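Local atomic coordinates of pseudoperoxidase (Leishmania major, PDB entry 5VIA), a protein that binds heme b in a peroxidase-type fold and is probably a pseudoenzyme with little or no ordinary peroxidase activity. Residues A[37-42]-A[64-69]; A[22-27]-A[93-98]; A[162-167]-A[174-179]. All coordinates share one frame; numbering follows the deposited sequence.

Contact 1: A[37-42]-A[64-69]; sequences SIRTAF and RGLDDV. With HEM (protoporphyrin IX containing Fe), chain B.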
loop_
_atom_site.group_PDB
_atom_site.type_symbol
_atom_site.label_atom_id
_atom_site.label_comp_id
_atom_site.label_asym_id
_atom_site.label_seq_id
_atom_site.Cartn_x
_atom_site.Cartn_y
_atom_site.Cartn_z
ATOM N N SER A 37 -7.486 -2.859 0.595
ATOM C CA SER A 37 -7.910 -1.669 -0.134
ATOM C C SER A 37 -6.804 -0.616 -0.126
ATOM O O SER A 37 -6.650 0.133 -1.090
ATOM C CB SER A 37 -9.200 -1.097 0.451
ATOM O OG SER A 37 -10.229 -2.083 0.471
ATOM N N ILE A 38 -6.028 -0.566 0.953
ATOM C CA ILE A 38 -4.900 0.356 1.030
ATOM C C ILE A 38 -3.833 -0.093 0.046
ATOM O O ILE A 38 -3.303 0.723 -0.711
ATOM C CB ILE A 38 -4.294 0.418 2.445
ATOM C CG1 ILE A 38 -5.295 1.034 3.419
ATOM C CG2 ILE A 38 -2.966 1.210 2.437
ATOM C CD1 ILE A 38 -4.843 0.955 4.863
ATOM N N ARG A 39 -3.531 -1.395 0.039
ATOM C CA ARG A 39 -2.566 -1.921 -0.914
ATOM C C ARG A 39 -2.980 -1.573 -2.349
ATOM O O ARG A 39 -2.143 -1.225 -3.172
ATOM C CB ARG A 39 -2.402 -3.437 -0.789
ATOM C CG ARG A 39 -1.546 -3.978 -1.935
ATOM C CD ARG A 39 -0.991 -5.374 -1.695
ATOM N NE ARG A 39 -1.965 -6.399 -1.952
ATOM C CZ ARG A 39 -2.145 -6.998 -3.123
ATOM N NH1 ARG A 39 -1.415 -6.659 -4.175
ATOM N NH2 ARG A 39 -3.067 -7.932 -3.231
ATOM N N THR A 40 -4.279 -1.666 -2.618
ATOM C CA THR A 40 -4.824 -1.351 -3.931
ATOM C C THR A 40 -4.485 0.068 -4.411
ATOM O O THR A 40 -4.321 0.291 -5.606
ATOM C CB THR A 40 -6.332 -1.570 -3.932
ATOM O OG1 THR A 40 -6.596 -2.934 -3.574
ATOM C CG2 THR A 40 -6.900 -1.329 -5.300
ATOM N N ALA A 41 -4.375 1.026 -3.495
ATOM C CA ALA A 41 -4.019 2.382 -3.912
ATOM C C ALA A 41 -2.612 2.378 -4.487
ATOM O O ALA A 41 -2.324 3.101 -5.448
ATOM C CB ALA A 41 -4.120 3.349 -2.765
ATOM N N PHE A 42 -1.735 1.579 -3.878
ATOM C CA PHE A 42 -0.375 1.411 -4.377
ATOM C C PHE A 42 -0.324 0.610 -5.676
ATOM O O PHE A 42 0.384 0.994 -6.621
ATOM C CB PHE A 42 0.554 0.785 -3.310
ATOM C CG PHE A 42 1.898 0.362 -3.853
ATOM C CD1 PHE A 42 2.737 1.286 -4.481
ATOM C CD2 PHE A 42 2.326 -0.952 -3.739
ATOM C CE1 PHE A 42 3.975 0.897 -4.986
ATOM C CE2 PHE A 42 3.554 -1.348 -4.241
ATOM C CZ PHE A 42 4.382 -0.422 -4.871
ATOM N N ARG A 64 -2.771 -9.825 -8.184
ATOM C CA ARG A 64 -3.379 -10.981 -7.525
ATOM C C ARG A 64 -3.945 -10.629 -6.151
ATOM O O ARG A 64 -3.499 -9.684 -5.505
ATOM C CB ARG A 64 -2.365 -12.126 -7.410
ATOM C CG ARG A 64 -1.758 -12.583 -8.750
ATOM C CD ARG A 64 -0.839 -13.816 -8.594
ATOM N NE ARG A 64 0.267 -13.558 -7.662
ATOM C CZ ARG A 64 1.479 -13.134 -8.023
ATOM N NH1 ARG A 64 1.768 -12.926 -9.302
ATOM N NH2 ARG A 64 2.416 -12.925 -7.105
ATOM N N GLY A 65 -4.952 -11.385 -5.723
ATOM C CA GLY A 65 -5.538 -11.204 -4.410
ATOM C C GLY A 65 -6.376 -9.952 -4.231
ATOM O O GLY A 65 -6.443 -9.409 -3.128
ATOM N N LEU A 66 -7.025 -9.492 -5.296
ATOM C CA LEU A 66 -7.783 -8.243 -5.222
ATOM C C LEU A 66 -9.255 -8.440 -5.576
ATOM O O LEU A 66 -9.980 -7.456 -5.747
ATOM C CB LEU A 66 -7.168 -7.191 -6.148
ATOM C CG LEU A 66 -5.760 -6.695 -5.820
ATOM C CD1 LEU A 66 -5.322 -5.661 -6.845
ATOM C CD2 LEU A 66 -5.725 -6.126 -4.408
ATOM N N ASP A 67 -9.690 -9.700 -5.685
ATOM C CA ASP A 67 -11.074 -10.021 -6.051
ATOM C C ASP A 67 -12.091 -9.480 -5.047
ATOM O O ASP A 67 -13.131 -8.934 -5.433
ATOM C CB ASP A 67 -11.280 -11.538 -6.193
ATOM C CG ASP A 67 -10.826 -12.081 -7.543
ATOM O OD1 ASP A 67 -10.534 -11.277 -8.453
ATOM O OD2 ASP A 67 -10.785 -13.328 -7.702
ATOM N N ASP A 68 -11.799 -9.658 -3.760
ATOM C CA ASP A 68 -12.730 -9.250 -2.717
ATOM C C ASP A 68 -12.789 -7.717 -2.650
ATOM O O ASP A 68 -13.869 -7.137 -2.501
ATOM C CB ASP A 68 -12.353 -9.873 -1.364
ATOM C CG ASP A 68 -12.673 -11.363 -1.286
ATOM O OD1 ASP A 68 -13.539 -11.840 -2.046
ATOM O OD2 ASP A 68 -12.067 -12.068 -0.450
ATOM N N VAL A 69 -11.635 -7.064 -2.790
ATOM C CA VAL A 69 -11.600 -5.602 -2.895
ATOM C C VAL A 69 -12.398 -5.109 -4.094
ATOM O O VAL A 69 -13.140 -4.137 -3.984
ATOM C CB VAL A 69 -10.158 -5.065 -2.999
ATOM C CG1 VAL A 69 -10.146 -3.589 -3.421
ATOM C CG2 VAL A 69 -9.477 -5.220 -1.672
HETATM C CHA HEM B . 1.435 -6.251 1.610
HETATM C CHB HEM B . 5.985 -6.011 -0.122
HETATM C CHC HEM B . 5.182 -1.330 -1.130
HETATM C CHD HEM B . 0.940 -1.420 1.272
HETATM C C1A HEM B . 2.689 -6.580 1.157
HETATM C C2A HEM B . 3.193 -7.932 1.062
HETATM C C3A HEM B . 4.433 -7.881 0.584
HETATM C C4A HEM B . 4.778 -6.480 0.361
HETATM C CMA HEM B . 5.355 -9.085 0.318
HETATM C CAA HEM B . 2.393 -9.207 1.407
HETATM C CBA HEM B . 1.443 -9.380 0.206
HETATM C CGA HEM B . 0.539 -10.586 0.333
HETATM O O1A HEM B . 1.065 -11.724 0.393
HETATM O O2A HEM B . -0.711 -10.408 0.338
HETATM C C1B HEM B . 6.183 -4.725 -0.581
HETATM C C2B HEM B . 7.379 -4.190 -1.190
HETATM C C3B HEM B . 7.170 -2.901 -1.497
HETATM C C4B HEM B . 5.824 -2.553 -1.043
HETATM C CMB HEM B . 8.654 -4.999 -1.469
HETATM C CAB HEM B . 8.233 -1.997 -2.171
HETATM C CBB HEM B . 7.899 -0.952 -2.936
HETATM C C1C HEM B . 3.981 -0.934 -0.569
HETATM C C2C HEM B . 3.406 0.418 -0.591
HETATM C C3C HEM B . 2.222 0.377 0.079
HETATM C C4C HEM B . 2.025 -0.990 0.539
HETATM C CMC HEM B . 4.078 1.632 -1.292
HETATM C CAC HEM B . 1.149 1.450 0.374
HETATM C CBC HEM B . 1.173 2.681 -0.155
HETATM C C1D HEM B . 0.675 -2.725 1.609
HETATM C C2D HEM B . -0.478 -3.175 2.361
HETATM C C3D HEM B . -0.322 -4.686 2.470
HETATM C C4D HEM B . 0.909 -4.993 1.772
HETATM C CMD HEM B . -1.624 -2.312 2.931
HETATM C CAD HEM B . -1.298 -5.676 3.159
HETATM C CBD HEM B . -2.316 -6.048 2.073
HETATM C CGD HEM B . -3.328 -7.050 2.575
HETATM O O1D HEM B . -4.101 -7.601 1.735
HETATM O O2D HEM B . -3.351 -7.297 3.806
HETATM N NA HEM B . 3.686 -5.710 0.727
HETATM N NB HEM B . 5.262 -3.703 -0.496
HETATM N NC HEM B . 3.105 -1.765 0.136
HETATM N ND HEM B . 1.477 -3.818 1.291
HETATM FE FE HEM B . 3.377 -3.790 0.364
#
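The one direct hydrogen bond between 37-42 and 64-69 joins R39 to the backbone of R64: NH2 of R39 lies 2.9 Å from O of R64, at a donor angle of 165°. It leaves within the guanidinium plane and arrives in the carbonyl plane. R39 also gives NH1 to the backbone oxygens of C60 and V62, so several carbonyls grip this flat donor and hold its rotation. Its CG stands anti to the backbone N (chi1 172°), CB and CD pass beside HEM C2D and C4D, and a bend at chi3 (80°) sets NE.

The apolar contacts are made by L66 and V69. L66 CD2 sits over one face of the guanidinium, 3.4 Å from R39 NH2, while R64 O lies at its edge. The same methyl lies 3.4 Å from T40 OG1. T40 and V69 meet tip to tip, with V69 CG1 3.6 Å from T40 OG1. Hydroxyls suit these apolar neighbours because each turns back on its own helix, T40 OG1 bonding T36 O and S37 OG bonding L33 O. V69 CG2 packs on S37 N at 3.8 Å.

Against the heme, one face of the F42 ring packs on the porphyrin rim, on methyl CMC (CD1 3.5 Å from HEM CMC), pyrrole carbons C1C and C2C and bridge carbon CHC; a flat apolar ring can lie broadly on the porphyrin.

An arginine followed three residues later by an aromatic is the distal-helix pattern of heme peroxidases; here V43 follows F42 where catalytic relatives have histidine, and C60 is an axial ligand of the iron.

Contact 2: A[22-27]-A[93-98]; sequences SACKQF and AIAGIK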
loop_
_atom_site.group_PDB
_atom_site.type_symbol
_atom_site.label_atom_id
_atom_site.label_comp_id
_atom_site.label_asym_id
_atom_site.label_seq_id
_atom_site.Cartn_x
_atom_site.Cartn_y
_atom_site.Cartn_z
ATOM N N SER A 22 -19.450 4.523 3.629
ATOM C CA SER A 22 -19.984 3.317 3.000
ATOM C C SER A 22 -18.909 2.232 2.897
ATOM O O SER A 22 -19.184 1.060 3.118
ATOM C CB SER A 22 -20.551 3.634 1.614
ATOM O OG SER A 22 -21.527 4.662 1.664
ATOM N N ALA A 23 -17.685 2.619 2.566
ATOM C CA ALA A 23 -16.595 1.651 2.532
ATOM C C ALA A 23 -16.285 1.108 3.934
ATOM O O ALA A 23 -16.060 -0.093 4.108
ATOM C CB ALA A 23 -15.356 2.261 1.897
ATOM N N CYS A 24 -16.275 1.993 4.929
ATOM C CA CYS A 24 -16.020 1.590 6.313
ATOM C C CYS A 24 -16.993 0.529 6.820
ATOM O O CYS A 24 -16.593 -0.383 7.550
ATOM C CB CYS A 24 -16.080 2.802 7.236
ATOM S SG CYS A 24 -14.589 3.802 7.204
ATOM N N LYS A 25 -18.264 0.655 6.446
ATOM C CA LYS A 25 -19.274 -0.315 6.867
ATOM C C LYS A 25 -18.980 -1.695 6.280
ATOM O O LYS A 25 -19.169 -2.714 6.951
ATOM C CB LYS A 25 -20.678 0.165 6.482
ATOM C CG LYS A 25 -21.031 1.544 7.054
ATOM C CD LYS A 25 -22.535 1.800 7.054
ATOM C CE LYS A 25 -22.901 3.103 7.791
ATOM N NZ LYS A 25 -22.776 4.332 6.933
ATOM N N GLN A 26 -18.503 -1.722 5.037
ATOM C CA GLN A 26 -18.089 -2.971 4.401
ATOM C C GLN A 26 -16.929 -3.598 5.178
ATOM O O GLN A 26 -16.914 -4.809 5.436
ATOM C CB GLN A 26 -17.700 -2.728 2.937
ATOM C CG GLN A 26 -18.891 -2.439 2.016
ATOM C CD GLN A 26 -19.933 -3.547 2.045
ATOM O OE1 GLN A 26 -19.596 -4.734 2.086
ATOM N NE2 GLN A 26 -21.205 -3.163 2.044
ATOM N N PHE A 27 -15.977 -2.757 5.577
ATOM C CA PHE A 27 -14.829 -3.193 6.359
ATOM C C PHE A 27 -15.244 -3.730 7.722
ATOM O O PHE A 27 -14.533 -4.540 8.311
ATOM C CB PHE A 27 -13.832 -2.043 6.533
ATOM C CG PHE A 27 -13.265 -1.540 5.241
ATOM C CD1 PHE A 27 -13.205 -2.374 4.126
ATOM C CD2 PHE A 27 -12.804 -0.237 5.131
ATOM C CE1 PHE A 27 -12.691 -1.907 2.915
ATOM C CE2 PHE A 27 -12.288 0.233 3.932
ATOM C CZ PHE A 27 -12.225 -0.604 2.822
ATOM N N ALA A 93 -9.467 3.417 -0.293
ATOM C CA ALA A 93 -8.156 3.276 0.329
ATOM C C ALA A 93 -8.089 4.175 1.553
ATOM O O ALA A 93 -7.626 3.759 2.623
ATOM C CB ALA A 93 -7.037 3.637 -0.663
ATOM N N ILE A 94 -8.556 5.413 1.392
ATOM C CA ILE A 94 -8.594 6.369 2.496
ATOM C C ILE A 94 -9.468 5.831 3.627
ATOM O O ILE A 94 -9.143 5.980 4.803
ATOM C CB ILE A 94 -9.090 7.762 2.003
ATOM C CG1 ILE A 94 -8.032 8.419 1.102
ATOM C CG2 ILE A 94 -9.401 8.695 3.164
ATOM C CD1 ILE A 94 -8.545 9.653 0.370
ATOM N N ALA A 95 -10.571 5.182 3.272
ATOM C CA ALA A 95 -11.430 4.560 4.278
ATOM C C ALA A 95 -10.720 3.401 4.985
ATOM O O ALA A 95 -10.970 3.143 6.170
ATOM C CB ALA A 95 -12.729 4.098 3.652
ATOM N N GLY A 96 -9.836 2.711 4.262
ATOM C CA GLY A 96 -9.034 1.650 4.860
ATOM C C GLY A 96 -8.135 2.196 5.957
ATOM O O GLY A 96 -8.019 1.606 7.038
ATOM N N ILE A 97 -7.488 3.329 5.683
ATOM C CA ILE A 97 -6.642 3.970 6.683
ATOM C C ILE A 97 -7.462 4.341 7.920
ATOM O O ILE A 97 -7.053 4.071 9.062
ATOM C CB ILE A 97 -5.972 5.242 6.119
ATOM C CG1 ILE A 97 -5.074 4.895 4.929
ATOM C CG2 ILE A 97 -5.150 5.942 7.191
ATOM C CD1 ILE A 97 -4.620 6.116 4.143
ATOM N N LYS A 98 -8.604 4.986 7.695
ATOM C CA LYS A 98 -9.519 5.349 8.774
ATOM C C LYS A 98 -9.919 4.133 9.596
ATOM O O LYS A 98 -9.909 4.168 10.839
ATOM C CB LYS A 98 -10.784 5.992 8.188
ATOM C CG LYS A 98 -11.804 6.472 9.213
ATOM C CD LYS A 98 -13.014 7.092 8.514
ATOM C CE LYS A 98 -13.928 7.845 9.481
ATOM N NZ LYS A 98 -14.638 6.981 10.442
#
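At C24 and A95, whose CA atoms are 5.8 Å apart, segment 22-27 of helix 16-29 and segment 93-98 of helix 85-99 pass with a crossing angle of -56° and an axis separation of 8.9 Å, a helix-helix packing in the mainly helical peroxidase fold. A95 is central to the contact: its CB points toward the other helix and is met by A23 CB at 3.7 Å and by F27 CE2 at 3.9 Å. Alanine suits both A23 and A95, since a single methyl on each side lets the backbones come near.

C24 SG, beside the backbone N (chi1 -79°), lies against A95 O at 3.8 Å and touches the aliphatic CD of K98 at 3.9 Å. F27 reaches the backbone: CE2 comes 3.5 Å from G96 N, and A95 C lies at the ring edge. A CB on G96 would be crowded chiefly by A93 O of its own helix. One face of the F27 ring rests on A23 O, while A34 and S37 of helix 33-49 and I72 of helix 67-79 also touch F27.

No hydrogen bond or salt bridge crosses between the segments, so the pairing rests on van der Waals packing of A23, C24, F27 and A95 and on the burial of apolar surface.

Contact 3: A[162-167]-A[174-179]; sequences GEFHEN and ATHTGR. With HEM (protoporphyrin IX containing Fe), chain B.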
loop_
_atom_site.group_PDB
_atom_site.type_symbol
_atom_site.label_atom_id
_atom_site.label_comp_id
_atom_site.label_asym_id
_atom_site.label_seq_id
_atom_site.Cartn_x
_atom_site.Cartn_y
_atom_site.Cartn_z
ATOM N N GLY A 162 -2.321 -5.371 7.695
ATOM C CA GLY A 162 -2.506 -6.390 6.677
ATOM C C GLY A 162 -1.750 -7.674 6.947
ATOM O O GLY A 162 -1.156 -7.843 8.008
ATOM N N GLU A 163 -1.773 -8.590 5.984
ATOM C CA GLU A 163 -1.054 -9.845 6.130
ATOM C C GLU A 163 -0.702 -10.448 4.778
ATOM O O GLU A 163 -1.064 -9.914 3.725
ATOM C CB GLU A 163 -1.886 -10.842 6.944
ATOM C CG GLU A 163 -3.305 -10.985 6.465
ATOM C CD GLU A 163 -4.150 -11.813 7.409
ATOM O OE1 GLU A 163 -3.911 -13.026 7.543
ATOM O OE2 GLU A 163 -5.057 -11.248 8.042
ATOM N N PHE A 164 -0.019 -11.587 4.824
ATOM C CA PHE A 164 0.407 -12.303 3.627
ATOM C C PHE A 164 -0.662 -13.269 3.132
ATOM O O PHE A 164 -1.397 -13.855 3.932
ATOM C CB PHE A 164 1.717 -13.044 3.927
ATOM C CG PHE A 164 2.916 -12.139 3.968
ATOM C CD1 PHE A 164 3.034 -11.154 4.947
ATOM C CD2 PHE A 164 3.914 -12.249 3.008
ATOM C CE1 PHE A 164 4.136 -10.301 4.974
ATOM C CE2 PHE A 164 5.018 -11.389 3.028
ATOM C CZ PHE A 164 5.125 -10.423 4.019
ATOM N N HIS A 165 -0.754 -13.440 1.813
ATOM C CA HIS A 165 -1.736 -14.363 1.235
ATOM C C HIS A 165 -1.085 -15.388 0.297
ATOM O O HIS A 165 -0.082 -15.097 -0.373
ATOM C CB HIS A 165 -2.827 -13.584 0.489
ATOM C CG HIS A 165 -3.509 -12.556 1.334
ATOM N ND1 HIS A 165 -2.921 -11.354 1.665
ATOM C CD2 HIS A 165 -4.720 -12.561 1.949
ATOM C CE1 HIS A 165 -3.741 -10.653 2.424
ATOM N NE2 HIS A 165 -4.840 -11.368 2.617
ATOM N N GLU A 166 -1.666 -16.580 0.244
ATOM C CA GLU A 166 -1.083 -17.682 -0.525
ATOM C C GLU A 166 -1.084 -17.428 -2.038
ATOM O O GLU A 166 -0.202 -17.910 -2.747
ATOM C CB GLU A 166 -1.770 -19.007 -0.179
ATOM C CG GLU A 166 -0.862 -20.004 0.580
ATOM C CD GLU A 166 -1.618 -20.880 1.550
ATOM O OE1 GLU A 166 -2.841 -20.673 1.697
ATOM O OE2 GLU A 166 -1.000 -21.785 2.169
ATOM N N ASN A 167 -2.051 -16.652 -2.531
ATOM C CA ASN A 167 -2.114 -16.348 -3.967
ATOM C C ASN A 167 -1.397 -15.062 -4.372
ATOM O O ASN A 167 -1.430 -14.671 -5.548
ATOM C CB ASN A 167 -3.565 -16.357 -4.481
ATOM C CG ASN A 167 -4.444 -15.328 -3.794
ATOM O OD1 ASN A 167 -4.049 -14.718 -2.806
ATOM N ND2 ASN A 167 -5.660 -15.151 -4.304
ATOM N N ALA A 174 1.189 -14.929 8.186
ATOM C CA ALA A 174 2.375 -14.131 8.442
ATOM C C ALA A 174 1.989 -12.686 8.211
ATOM O O ALA A 174 1.056 -12.412 7.458
ATOM C CB ALA A 174 3.492 -14.533 7.508
ATOM N N THR A 175 2.692 -11.768 8.870
ATOM C CA THR A 175 2.487 -10.334 8.686
ATOM C C THR A 175 3.869 -9.720 8.636
ATOM O O THR A 175 4.847 -10.433 8.824
ATOM C CB THR A 175 1.673 -9.735 9.839
ATOM O OG1 THR A 175 2.353 -9.968 11.079
ATOM C CG2 THR A 175 0.301 -10.398 9.905
ATOM N N HIS A 176 3.974 -8.421 8.365
ATOM C CA HIS A 176 5.276 -7.771 8.387
ATOM C C HIS A 176 5.792 -7.550 9.815
ATOM O O HIS A 176 6.997 -7.680 10.073
ATOM C CB HIS A 176 5.222 -6.417 7.670
ATOM C CG HIS A 176 5.229 -6.517 6.178
ATOM N ND1 HIS A 176 4.097 -6.337 5.411
ATOM C CD2 HIS A 176 6.237 -6.766 5.306
ATOM C CE1 HIS A 176 4.407 -6.467 4.133
ATOM N NE2 HIS A 176 5.699 -6.731 4.042
ATOM N N THR A 177 4.892 -7.197 10.735
ATOM C CA THR A 177 5.305 -6.731 12.064
ATOM C C THR A 177 4.648 -7.464 13.228
ATOM O O THR A 177 4.881 -7.119 14.388
ATOM C CB THR A 177 5.031 -5.220 12.248
ATOM O OG1 THR A 177 3.619 -5.000 12.385
ATOM C CG2 THR A 177 5.557 -4.432 11.069
ATOM N N GLY A 178 3.826 -8.467 12.934
ATOM C CA GLY A 178 3.216 -9.241 14.002
ATOM C C GLY A 178 1.829 -8.746 14.371
ATOM O O GLY A 178 1.144 -9.352 15.209
ATOM N N ARG A 179 1.415 -7.644 13.748
ATOM C CA ARG A 179 0.090 -7.076 13.981
ATOM C C ARG A 179 -0.556 -6.674 12.667
ATOM O O ARG A 179 0.121 -6.533 11.637
ATOM C CB ARG A 179 0.152 -5.874 14.932
ATOM C CG ARG A 179 0.641 -6.223 16.318
ATOM C CD ARG A 179 0.353 -5.113 17.311
ATOM N NE ARG A 179 0.939 -5.411 18.618
ATOM C CZ ARG A 179 1.257 -4.489 19.524
ATOM N NH1 ARG A 179 1.043 -3.201 19.271
ATOM N NH2 ARG A 179 1.794 -4.851 20.681
HETATM C CHA HEM B . 1.435 -6.251 1.610
HETATM C CHB HEM B . 5.985 -6.011 -0.122
HETATM C CHC HEM B . 5.182 -1.330 -1.130
HETATM C CHD HEM B . 0.940 -1.420 1.272
HETATM C C1A HEM B . 2.689 -6.580 1.157
HETATM C C2A HEM B . 3.193 -7.932 1.062
HETATM C C3A HEM B . 4.433 -7.881 0.584
HETATM C C4A HEM B . 4.778 -6.480 0.361
HETATM C CMA HEM B . 5.355 -9.085 0.318
HETATM C CAA HEM B . 2.393 -9.207 1.407
HETATM C CBA HEM B . 1.443 -9.380 0.206
HETATM C CGA HEM B . 0.539 -10.586 0.333
HETATM O O1A HEM B . 1.065 -11.724 0.393
HETATM O O2A HEM B . -0.711 -10.408 0.338
HETATM C C1B HEM B . 6.183 -4.725 -0.581
HETATM C C2B HEM B . 7.379 -4.190 -1.190
HETATM C C3B HEM B . 7.170 -2.901 -1.497
HETATM C C4B HEM B . 5.824 -2.553 -1.043
HETATM C CMB HEM B . 8.654 -4.999 -1.469
HETATM C CAB HEM B . 8.233 -1.997 -2.171
HETATM C CBB HEM B . 7.899 -0.952 -2.936
HETATM C C1C HEM B . 3.981 -0.934 -0.569
HETATM C C2C HEM B . 3.406 0.418 -0.591
HETATM C C3C HEM B . 2.222 0.377 0.079
HETATM C C4C HEM B . 2.025 -0.990 0.539
HETATM C CMC HEM B . 4.078 1.632 -1.292
HETATM C CAC HEM B . 1.149 1.450 0.374
HETATM C CBC HEM B . 1.173 2.681 -0.155
HETATM C C1D HEM B . 0.675 -2.725 1.609
HETATM C C2D HEM B . -0.478 -3.175 2.361
HETATM C C3D HEM B . -0.322 -4.686 2.470
HETATM C C4D HEM B . 0.909 -4.993 1.772
HETATM C CMD HEM B . -1.624 -2.312 2.931
HETATM C CAD HEM B . -1.298 -5.676 3.159
HETATM C CBD HEM B . -2.316 -6.048 2.073
HETATM C CGD HEM B . -3.328 -7.050 2.575
HETATM O O1D HEM B . -4.101 -7.601 1.735
HETATM O O2D HEM B . -3.351 -7.297 3.806
HETATM N NA HEM B . 3.686 -5.710 0.727
HETATM N NB HEM B . 5.262 -3.703 -0.496
HETATM N NC HEM B . 3.105 -1.765 0.136
HETATM N ND HEM B . 1.477 -3.818 1.291
HETATM FE FE HEM B . 3.377 -3.790 0.364
HETATM O O HOH W 1 1.525 -7.496 6.999
HETATM O O HOH W 2 -1.717 -14.271 6.580
#
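F164 and A174 are joined by a backbone hydrogen bond, F164 N to A174 O at 3.0 Å, which brings the F164 ring alongside the second segment. The ring turns its edge to the face of H176, with CE1 above the centre of the imidazole; the centroids are 5.0 Å apart and the planes meet at 55°, an edge-to-face stack. One face of F164 also receives the heme propionate methylene CAA over its centre, so a large flat side chain fits between porphyrin and loop. H176 presents its own edge to the porphyrin, CE1 lying 3.4 Å from HEM C1A.

The segment 162-167 then holds both propionates. E163 N donates to O2D of HEM at 3.0 Å, and H165 N to O1A of HEM at 2.9 Å. The H165 ring adds a bond of 2.7 Å from ND1 to HEM O2A, so one carboxylate is gripped at both oxygens. G162 has no side chain beside the heme, where a CB would collide with CAD. This is the loop beyond H159, an axial ligand of the iron, on the proximal side of the peroxidase heme pocket; H176 stacks on the H159 ring.

Further out, a water accepts from the backbone N of H176 at 3.0 Å and makes a weak bond to G162 O. T175 lays CG2 against G162 O at 3.5 Å, while its OG1, in the crowded position between backbone N and carbonyl carbon (chi1 59°), accepts from G178 N in an ST motif. E163 OE2 forms a salt bridge with R180, and V238 and V239 of strand 235-240 pack against F164 and H176 respectively.

In the fold
Contacts 1 and 2 are neighbours in the helical part of the fold, their centres about 13 Å apart. The chain runs from helix 16-29 through helices 33-49 and 67-79 to helix 85-99, so contact 2 joins the outer pair and contact 1 the inner pair; S37 touches F27, and A41 touches A93. Contact 3 comes later, in the loop between helices 149-155 and 186-194, its centre about 14 Å from contact 1 and 19 Å from contact 2. R64 NE probably bonds N167 O, tying contact 1 to contact 3. Both of these touch the heme, whereas contact 2 packs helices behind helix 33-49, which lines the pocket.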